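Local coordinates for Nrps/pks (Streptomyces albus, PDB 4OPE), which probably acts as a ketosynthase domain of an AT-less polyketide synthase, catalysing decarboxylative condensation that extends the growing chain in oxazolomycin biosynthesis, at residues I11-A15 against H104-A109; D44-R50 against D581-R585; Y132-G136 against C575-A580; D259-A263 against L365-R369. All blocks are in the same frame, centred on the assembly; numbering follows the deposited sequence.

Interaction 1: residues I11-A15 against H104-A109; sequences IVGVA and HLLEDA
Strand 11-15, part of the longer strand 9-17, lies against the last turn of helix 93-108. The short axes approach to 6.4 Å and run 137° apart. Gly13 and Ala109 have CA atoms 4.1 Å apart, Ala15 and Leu105 4.8 Å. The strand is extended except at Val12, where psi drops to 7°; Val12 and Gly13 both bond to Leu247 of the neighbouring strand 242-250, a pattern consistent with a beta bulge. Side chains set the fit. Asp108, in the t rotamer with chi2 of 75°, reaches to the strand and accepts the Val14 amide: Val14 N to Asp108 OD2 is 2.8 Å and nearly straight at 167°. Leu105 (t, p) brings CD1 to 3.3 Å from Gly13 O. Gly13 needs its bareness: a CB there would stand 2.7 Å from Ala109 CB. Ala15 points its CB at the helix backbone, 3.5 Å from Leu105 N and 4.1 Å from Leu105 CB. Val12 (m) sets CG2 4.2 Å from Ala109 CB, while Val12 O takes a CA-H...O contact from Ala109 CA at 3.4 Å. Val14 (p) directs its CB away from this helix, and its side chain packs on Thr362 and Leu365 of helix 356-370. A core strand sandwiched between helices in this way is the layered arrangement of the thiolase fold.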
# COMPACT_ATOMS: atom_id res chain seq x y z
N ILE A 11 -18.33 7.16 8.88
CA ILE A 11 -17.25 8.05 9.11
C ILE A 11 -17.65 8.94 10.29
O ILE A 11 -18.66 9.62 10.26
CB ILE A 11 -17.02 8.99 7.90
CG1 ILE A 11 -16.47 8.22 6.71
CG2 ILE A 11 -16.07 10.16 8.24
CD1 ILE A 11 -16.39 9.07 5.46
N VAL A 12 -16.80 8.99 11.29
CA VAL A 12 -17.12 9.76 12.46
C VAL A 12 -16.17 10.90 12.73
O VAL A 12 -16.25 11.50 13.74
CB VAL A 12 -17.16 8.88 13.70
CG1 VAL A 12 -18.10 7.71 13.49
CG2 VAL A 12 -15.75 8.39 14.07
N GLY A 13 -15.23 11.17 11.84
CA GLY A 13 -14.42 12.40 12.00
C GLY A 13 -13.59 12.60 10.76
O GLY A 13 -13.34 11.68 10.04
N VAL A 14 -13.14 13.81 10.54
CA VAL A 14 -12.31 14.11 9.37
C VAL A 14 -11.39 15.25 9.70
O VAL A 14 -11.75 16.13 10.49
CB VAL A 14 -13.18 14.44 8.11
CG1 VAL A 14 -14.22 15.55 8.41
CG2 VAL A 14 -12.33 14.79 6.88
N ALA A 15 -10.24 15.26 9.08
CA ALA A 15 -9.30 16.34 9.23
C ALA A 15 -8.40 16.45 8.01
O ALA A 15 -8.23 15.49 7.27
CB ALA A 15 -8.49 16.10 10.48
N HIS A 104 -5.33 15.68 14.74
CA HIS A 104 -6.49 16.51 14.58
C HIS A 104 -7.73 15.71 14.22
O HIS A 104 -8.83 16.08 14.60
CB HIS A 104 -6.24 17.59 13.58
CG HIS A 104 -5.28 18.63 14.06
ND1 HIS A 104 -4.33 19.19 13.24
CD2 HIS A 104 -5.13 19.21 15.27
CE1 HIS A 104 -3.64 20.09 13.92
NE2 HIS A 104 -4.11 20.12 15.15
N LEU A 105 -7.56 14.60 13.52
CA LEU A 105 -8.69 13.72 13.24
C LEU A 105 -9.35 13.24 14.54
O LEU A 105 -10.61 13.23 14.67
CB LEU A 105 -8.21 12.51 12.42
CG LEU A 105 -9.12 11.29 12.26
CD1 LEU A 105 -10.35 11.79 11.54
CD2 LEU A 105 -8.50 10.16 11.44
N LEU A 106 -8.54 12.80 15.51
CA LEU A 106 -9.11 12.26 16.73
C LEU A 106 -9.87 13.35 17.46
O LEU A 106 -10.98 13.14 17.96
CB LEU A 106 -8.04 11.66 17.58
CG LEU A 106 -7.82 10.16 17.42
CD1 LEU A 106 -8.08 9.57 16.05
CD2 LEU A 106 -6.43 9.84 17.91
N GLU A 107 -9.33 14.56 17.45
CA GLU A 107 -10.04 15.69 18.03
C GLU A 107 -11.35 15.96 17.30
O GLU A 107 -12.38 16.18 17.93
CB GLU A 107 -9.17 16.93 18.09
CG GLU A 107 -7.93 16.69 18.94
CD GLU A 107 -7.13 17.95 19.24
OE1 GLU A 107 -7.11 18.86 18.33
OE2 GLU A 107 -6.53 17.99 20.37
N ASP A 108 -11.36 15.87 15.99
CA ASP A 108 -12.60 16.13 15.28
C ASP A 108 -13.64 15.04 15.55
O ASP A 108 -14.80 15.32 15.68
CB ASP A 108 -12.38 16.32 13.79
CG ASP A 108 -13.68 16.64 13.05
OD1 ASP A 108 -14.21 17.80 13.13
OD2 ASP A 108 -14.17 15.71 12.37
N ALA A 109 -13.22 13.80 15.66
CA ALA A 109 -14.11 12.75 16.07
C ALA A 109 -14.54 12.80 17.53
O ALA A 109 -15.31 11.92 17.92
CB ALA A 109 -13.44 11.40 15.80

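Interaction 2: residues D44-R50 against D581-R585; sequences DRWDHGR and DAVRR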
# COMPACT_ATOMS: atom_id res chain seq x y z
N ASP A 44 10.43 30.16 -1.20
CA ASP A 44 11.03 29.39 -0.11
C ASP A 44 11.07 27.86 -0.30
O ASP A 44 11.62 27.15 0.55
CB ASP A 44 10.47 29.78 1.27
CG ASP A 44 9.00 29.56 1.42
OD1 ASP A 44 8.31 29.18 0.46
OD2 ASP A 44 8.53 29.79 2.55
N ARG A 45 10.54 27.36 -1.42
CA ARG A 45 10.60 25.94 -1.74
C ARG A 45 11.77 25.67 -2.65
O ARG A 45 12.59 24.81 -2.37
CB ARG A 45 9.33 25.47 -2.47
CG ARG A 45 8.05 25.67 -1.72
CD ARG A 45 7.96 24.82 -0.48
NE ARG A 45 6.56 24.81 -0.05
CZ ARG A 45 5.73 23.78 -0.18
NH1 ARG A 45 4.48 23.93 0.23
NH2 ARG A 45 6.13 22.62 -0.69
N TRP A 46 11.81 26.36 -3.78
CA TRP A 46 12.93 26.25 -4.69
C TRP A 46 12.83 27.38 -5.70
O TRP A 46 11.78 28.03 -5.82
CB TRP A 46 13.02 24.88 -5.39
CG TRP A 46 11.91 24.57 -6.33
CD1 TRP A 46 11.74 25.05 -7.59
CD2 TRP A 46 10.82 23.67 -6.11
NE1 TRP A 46 10.60 24.54 -8.16
CE2 TRP A 46 10.03 23.67 -7.28
CE3 TRP A 46 10.44 22.87 -5.04
CZ2 TRP A 46 8.87 22.91 -7.41
CZ3 TRP A 46 9.31 22.09 -5.18
CH2 TRP A 46 8.53 22.13 -6.34
N ASP A 47 13.96 27.62 -6.37
CA ASP A 47 14.10 28.65 -7.36
C ASP A 47 13.64 28.01 -8.64
O ASP A 47 14.34 27.19 -9.24
CB ASP A 47 15.57 29.09 -7.43
CG ASP A 47 15.86 30.11 -8.56
OD1 ASP A 47 14.92 30.70 -9.13
OD2 ASP A 47 17.07 30.31 -8.85
N HIS A 48 12.43 28.35 -9.04
CA HIS A 48 11.87 27.77 -10.23
C HIS A 48 12.50 28.34 -11.51
O HIS A 48 12.40 27.72 -12.57
CB HIS A 48 10.36 27.91 -10.26
CG HIS A 48 9.69 26.89 -11.11
ND1 HIS A 48 9.78 25.54 -10.84
CD2 HIS A 48 8.94 26.99 -12.23
CE1 HIS A 48 9.11 24.86 -11.75
NE2 HIS A 48 8.59 25.72 -12.61
N GLY A 49 13.14 29.51 -11.42
CA GLY A 49 13.96 30.04 -12.52
C GLY A 49 14.92 29.01 -13.10
O GLY A 49 14.97 28.83 -14.30
N ARG A 50 15.64 28.28 -12.25
CA ARG A 50 16.60 27.24 -12.71
C ARG A 50 16.02 26.17 -13.61
O ARG A 50 16.78 25.44 -14.24
CB ARG A 50 17.26 26.49 -11.55
CG ARG A 50 17.57 27.35 -10.35
CD ARG A 50 18.99 27.15 -9.87
NE ARG A 50 19.30 25.77 -9.45
CZ ARG A 50 19.62 25.42 -8.20
NH1 ARG A 50 19.92 24.15 -7.92
NH2 ARG A 50 19.65 26.33 -7.22
N ASP A 581 18.62 23.46 0.87
CA ASP A 581 18.69 24.85 0.45
C ASP A 581 19.47 25.04 -0.86
O ASP A 581 19.44 26.12 -1.45
CB ASP A 581 19.27 25.69 1.58
CG ASP A 581 18.50 25.48 2.90
OD1 ASP A 581 17.28 25.18 2.84
OD2 ASP A 581 19.13 25.57 3.98
N ALA A 582 20.14 23.99 -1.34
CA ALA A 582 20.77 23.99 -2.67
C ALA A 582 19.84 24.50 -3.81
O ALA A 582 20.27 25.30 -4.64
CB ALA A 582 21.30 22.59 -3.01
N VAL A 583 18.58 24.05 -3.80
CA VAL A 583 17.64 24.29 -4.92
C VAL A 583 17.01 25.68 -4.89
O VAL A 583 16.26 26.05 -5.79
CB VAL A 583 16.55 23.16 -5.06
CG1 VAL A 583 17.21 21.80 -5.31
CG2 VAL A 583 15.60 23.07 -3.85
N ARG A 584 17.36 26.46 -3.88
CA ARG A 584 16.96 27.87 -3.80
C ARG A 584 18.10 28.83 -4.18
O ARG A 584 19.20 28.39 -4.52
CB ARG A 584 16.50 28.17 -2.38
CG ARG A 584 15.49 27.16 -1.87
CD ARG A 584 15.30 27.23 -0.38
NE ARG A 584 14.91 28.57 0.04
CZ ARG A 584 14.67 28.90 1.30
NH1 ARG A 584 14.78 27.97 2.24
NH2 ARG A 584 14.31 30.13 1.62
N ARG A 585 17.81 30.13 -4.12
CA ARG A 585 18.81 31.18 -4.38
C ARG A 585 19.85 31.23 -3.25
O ARG A 585 21.03 31.54 -3.48
CB ARG A 585 18.11 32.54 -4.50
CG ARG A 585 17.10 32.66 -5.66
CD ARG A 585 15.90 33.54 -5.30
NE ARG A 585 14.68 33.27 -6.09
CZ ARG A 585 13.87 32.21 -5.94
NH1 ARG A 585 14.12 31.25 -5.03
NH2 ARG A 585 12.79 32.08 -6.72
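The last modelled residues of the chain fold back onto a loop of the ketosynthase body, as the post-AT linker of modular polyketide synthases wraps back over its ketosynthase. Two carbonyls of the 3-10 turn 581-583 take the main donors. Val583 O accepts Asp47 N at 2.8 Å, almost linearly, and Ala582 O accepts Arg50 NH2, also at 2.8 Å. Arg584 N to Asp581 O (3.2 Å) closes the turn. Asp47 OD1 serves two partners loosely: a weak bond from Gly49 N at 3.1 Å, and Arg585 NH2 at 3.5 Å, where the oxygen sits over the guanidinium face and only charges attract. Within the loop, Trp46 NE1 donates to His48 ND1 at 3.0 Å, and His48 NE2 reaches Ala64 O; Arg45 turns from the tail to Glu241 and Leu70. Arg584 lays a guanidinium face under Asp44 O, 3.6 Å from its CZ, while its NH1 makes a long salt bridge to Asp581 OD1 (3.8 Å). The apolar fill is Val583 CG2, 3.5 Å from Trp46 CB.

Interaction 3: residues Y132-G136 against C575-A580; sequences YQLYG and CWLPAA
Here the C-terminal tail, which carries a sequence like the post-AT linker of modular polyketide synthases, packs on the loop before helix 137-141 of the ketosynthase. Residues 132-134 form a 3-10 turn; Tyr135 is extended, and Gly136, at the N-cap, has a positive phi of 74°. CA atoms of Tyr135 and Ala580, and of Gly136 and Ala579, lie 5.7 Å apart. The hollow over Gly136 receives Leu577 (t, p), whose CD2 is 3.8 Å from Gly136 CA; a CB on this residue would stand just 2.7 Å from that methyl. Ala580 is the second bump, its CB 3.7 Å from the Tyr135 ring centroid and over the face, a CH-pi contact. Tyr132 (t) drives its edge into the face of the Trp576 six-membered ring (chi1 t), T-shaped, with centroids 5.0 Å apart and planes at 66°. Nearby, Gln133 and Leu134 pack on their counterparts of the second subunit. The Tyr132 hydroxyl also bonds to Glu89 O, while Leu577 N donates to Tyr132 OH at 2.9 Å.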
# COMPACT_ATOMS: atom_id res chain seq x y z
N TYR A 132 11.30 13.73 -0.81
CA TYR A 132 12.21 14.32 0.17
C TYR A 132 13.50 13.51 0.25
O TYR A 132 14.59 14.09 0.49
CB TYR A 132 11.57 14.39 1.54
CG TYR A 132 12.29 15.29 2.52
CD1 TYR A 132 12.24 16.67 2.37
CD2 TYR A 132 12.95 14.77 3.64
CE1 TYR A 132 12.84 17.51 3.30
CE2 TYR A 132 13.56 15.60 4.55
CZ TYR A 132 13.51 16.98 4.38
OH TYR A 132 14.08 17.85 5.29
N GLN A 133 13.41 12.19 0.02
CA GLN A 133 14.62 11.37 0.07
C GLN A 133 15.67 11.72 -0.97
O GLN A 133 16.80 11.30 -0.84
CB GLN A 133 14.29 9.89 -0.04
CG GLN A 133 14.17 9.39 -1.45
CD GLN A 133 13.49 8.05 -1.52
OE1 GLN A 133 14.03 7.02 -1.06
NE2 GLN A 133 12.31 8.02 -2.14
N LEU A 134 15.31 12.47 -2.01
CA LEU A 134 16.32 12.92 -2.98
C LEU A 134 17.32 13.90 -2.38
O LEU A 134 18.45 13.93 -2.79
CB LEU A 134 15.70 13.62 -4.15
CG LEU A 134 14.63 12.87 -4.93
CD1 LEU A 134 14.21 13.81 -6.08
CD2 LEU A 134 15.01 11.47 -5.41
N TYR A 135 16.88 14.73 -1.46
CA TYR A 135 17.79 15.65 -0.80
C TYR A 135 18.86 14.94 0.05
O TYR A 135 18.59 13.94 0.74
CB TYR A 135 17.05 16.62 0.11
CG TYR A 135 16.15 17.58 -0.60
CD1 TYR A 135 16.63 18.37 -1.63
CD2 TYR A 135 14.78 17.70 -0.24
CE1 TYR A 135 15.82 19.27 -2.28
CE2 TYR A 135 13.95 18.58 -0.90
CZ TYR A 135 14.46 19.38 -1.92
OH TYR A 135 13.65 20.29 -2.59
N GLY A 136 20.07 15.52 -0.01
CA GLY A 136 21.18 15.09 0.84
C GLY A 136 21.81 13.78 0.43
O GLY A 136 22.59 13.21 1.21
N CYS A 575 11.85 22.17 10.33
CA CYS A 575 12.63 20.94 10.18
C CYS A 575 12.78 20.69 8.68
O CYS A 575 11.91 20.12 8.00
CB CYS A 575 11.96 19.74 10.88
SG CYS A 575 11.51 20.06 12.60
N TRP A 576 13.88 21.20 8.16
CA TRP A 576 14.17 21.07 6.75
C TRP A 576 15.65 20.82 6.69
O TRP A 576 16.40 21.48 7.40
CB TRP A 576 13.77 22.33 5.98
CG TRP A 576 13.42 22.07 4.52
CD1 TRP A 576 14.17 22.41 3.44
CD2 TRP A 576 12.25 21.41 4.00
NE1 TRP A 576 13.53 22.04 2.28
CE2 TRP A 576 12.36 21.42 2.59
CE3 TRP A 576 11.12 20.83 4.58
CZ2 TRP A 576 11.39 20.88 1.75
CZ3 TRP A 576 10.14 20.27 3.74
CH2 TRP A 576 10.29 20.31 2.33
N LEU A 577 16.06 19.84 5.90
CA LEU A 577 17.46 19.52 5.83
C LEU A 577 18.17 20.81 5.42
O LEU A 577 17.60 21.63 4.70
CB LEU A 577 17.72 18.37 4.85
CG LEU A 577 19.10 17.71 4.96
CD1 LEU A 577 19.22 16.81 6.19
CD2 LEU A 577 19.41 16.91 3.71
N PRO A 578 19.36 21.07 5.96
CA PRO A 578 20.07 22.29 5.50
C PRO A 578 20.56 22.15 4.08
O PRO A 578 20.57 23.14 3.34
CB PRO A 578 21.23 22.38 6.46
CG PRO A 578 20.68 21.78 7.72
CD PRO A 578 19.93 20.58 7.23
N ALA A 579 20.93 20.92 3.71
CA ALA A 579 21.33 20.60 2.33
C ALA A 579 20.22 20.85 1.27
O ALA A 579 20.52 21.01 0.07
CB ALA A 579 21.82 19.18 2.26
N ALA A 580 18.96 20.87 1.69
CA ALA A 580 17.87 21.15 0.75
C ALA A 580 17.86 22.58 0.23
O ALA A 580 17.17 22.86 -0.74
CB ALA A 580 16.52 20.83 1.36

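Interaction 4: residues D259-A263 against L365-R369; sequences DRVLA and LLQFR
Residues 259-263 run as an extended coil into strand 263-272, interrupted at Leu262, whose psi of -26° bends the chain; residues 365-369 are a continuous stretch of helix 356-370, with Arg369 N bonded to Leu365 O at 3.0 Å. The closest backbone pairing is Leu262 with Leu365, CA atoms 6.5 Å apart. Ala263 CB meets Leu365 (m, t) at its CD2, 3.5 Å away, and Phe368 (m) at the ring edge, 4.0 Å from CE2. Leu262 O touches that same edge, 3.9 Å from Phe368 CD2. Leu262, with chi1 of -89° and chi2 of 34°, places CD1 3.8 Å from Arg369 NH2. A water joins the backbones, donating to Leu262 O at 3.2 Å and to Leu365 O at 2.9 Å. Beyond it, Arg260 (t, t, p) and Arg369 (t, t, m) stack their guanidinium groups, centres 4.4 Å apart and planes at 22°. Arg260 NH2 bonds to Ser564. The contact thus joins a strand entrance to a helix of the thiolase-type core by apolar packing and a bridging water, while the flat stacking of the two like-charged groups is consistent with N-H bonds directed outward to other partners.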
# COMPACT_ATOMS: atom_id res chain seq x y z
N ASP A 259 -21.17 8.99 18.82
CA ASP A 259 -20.31 9.80 17.94
C ASP A 259 -21.19 10.64 17.07
O ASP A 259 -22.30 10.25 16.76
CB ASP A 259 -19.44 8.97 17.03
CG ASP A 259 -18.50 8.09 17.78
OD1 ASP A 259 -17.73 8.57 18.62
OD2 ASP A 259 -18.55 6.88 17.52
N ARG A 260 -20.69 11.79 16.65
CA ARG A 260 -21.31 12.51 15.57
C ARG A 260 -20.96 11.75 14.27
O ARG A 260 -19.79 11.54 13.97
CB ARG A 260 -20.84 13.96 15.56
CG ARG A 260 -21.45 14.82 14.49
CD ARG A 260 -21.09 16.28 14.69
NE ARG A 260 -19.64 16.48 14.83
CZ ARG A 260 -19.05 17.66 14.91
NH1 ARG A 260 -19.76 18.78 14.82
NH2 ARG A 260 -17.73 17.73 15.03
N VAL A 261 -21.97 11.30 13.54
CA VAL A 261 -21.76 10.55 12.29
C VAL A 261 -21.77 11.52 11.09
O VAL A 261 -22.72 12.25 10.86
CB VAL A 261 -22.84 9.48 12.16
CG1 VAL A 261 -22.76 8.79 10.82
CG2 VAL A 261 -22.65 8.43 13.22
N LEU A 262 -20.71 11.51 10.31
CA LEU A 262 -20.59 12.44 9.19
C LEU A 262 -21.18 11.93 7.90
O LEU A 262 -21.53 12.71 7.01
CB LEU A 262 -19.11 12.75 8.95
CG LEU A 262 -18.52 13.93 9.73
CD1 LEU A 262 -19.15 14.05 11.09
CD2 LEU A 262 -17.04 13.81 9.92
N ALA A 263 -21.24 10.60 7.77
CA ALA A 263 -21.70 9.97 6.54
C ALA A 263 -21.67 8.47 6.72
O ALA A 263 -20.84 7.92 7.46
CB ALA A 263 -20.82 10.37 5.36
N LEU A 365 -18.22 15.57 2.47
CA LEU A 365 -18.65 15.60 3.85
C LEU A 365 -19.09 16.99 4.25
O LEU A 365 -20.07 17.13 4.94
CB LEU A 365 -17.53 15.12 4.77
CG LEU A 365 -17.12 13.67 4.51
CD1 LEU A 365 -15.99 13.23 5.44
CD2 LEU A 365 -18.30 12.71 4.61
N LEU A 366 -18.37 18.01 3.86
CA LEU A 366 -18.74 19.38 4.19
C LEU A 366 -20.02 19.74 3.49
O LEU A 366 -20.84 20.42 4.05
CB LEU A 366 -17.64 20.38 3.80
CG LEU A 366 -16.41 20.18 4.68
CD1 LEU A 366 -15.12 20.79 4.14
CD2 LEU A 366 -16.75 20.68 6.09
N GLN A 367 -20.19 19.28 2.28
CA GLN A 367 -21.46 19.55 1.60
C GLN A 367 -22.63 18.95 2.42
O GLN A 367 -23.62 19.65 2.69
CB GLN A 367 -21.41 19.09 0.13
CG GLN A 367 -20.56 20.02 -0.70
CD GLN A 367 -20.62 19.77 -2.22
OE1 GLN A 367 -20.32 20.65 -3.01
NE2 GLN A 367 -21.00 18.59 -2.60
N PHE A 368 -22.50 17.70 2.85
CA PHE A 368 -23.52 17.08 3.66
C PHE A 368 -23.79 17.96 4.86
O PHE A 368 -24.97 18.31 5.13
CB PHE A 368 -23.10 15.70 4.13
CG PHE A 368 -23.20 14.60 3.09
CD1 PHE A 368 -23.97 14.72 1.96
CD2 PHE A 368 -22.53 13.40 3.30
CE1 PHE A 368 -24.06 13.67 1.05
CE2 PHE A 368 -22.62 12.35 2.40
CZ PHE A 368 -23.39 12.48 1.26
N ARG A 369 -22.74 18.38 5.56
CA ARG A 369 -22.93 19.10 6.81
C ARG A 369 -23.66 20.44 6.61
O ARG A 369 -24.57 20.74 7.35
CB ARG A 369 -21.61 19.36 7.53
CG ARG A 369 -21.80 20.38 8.65
CD ARG A 369 -20.61 20.56 9.57
NE ARG A 369 -20.13 19.28 10.13
CZ ARG A 369 -18.93 19.07 10.69
NH1 ARG A 369 -18.03 20.06 10.81
NH2 ARG A 369 -18.62 17.85 11.14
O HOH W 1 -20.43 15.69 7.39

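The contacts form two pairs; interaction 4 lies across the chain's centre from interactions 2 and 3. Interactions 1 and 4, with centres 11 Å apart, share the core sheet: Ile11 O lies 2.8 Å from Leu262 N and Ile11 N 3.0 Å from Ala263 O, while Leu262 CD2 packs 3.6 Å from Gly13 CA. Interactions 2 and 3 involve consecutive pieces of the tail, centres 13 Å apart, and meet where Val583 CG2 lies 3.6 Å from Tyr135 OH. Interactions 1 and 2 are 36 Å apart between centres. The tail nevertheless spans both regions, because Ser564 bonds to Arg260 and, weakly, to Asp108 before residues 575-585 reach interactions 3 and 2.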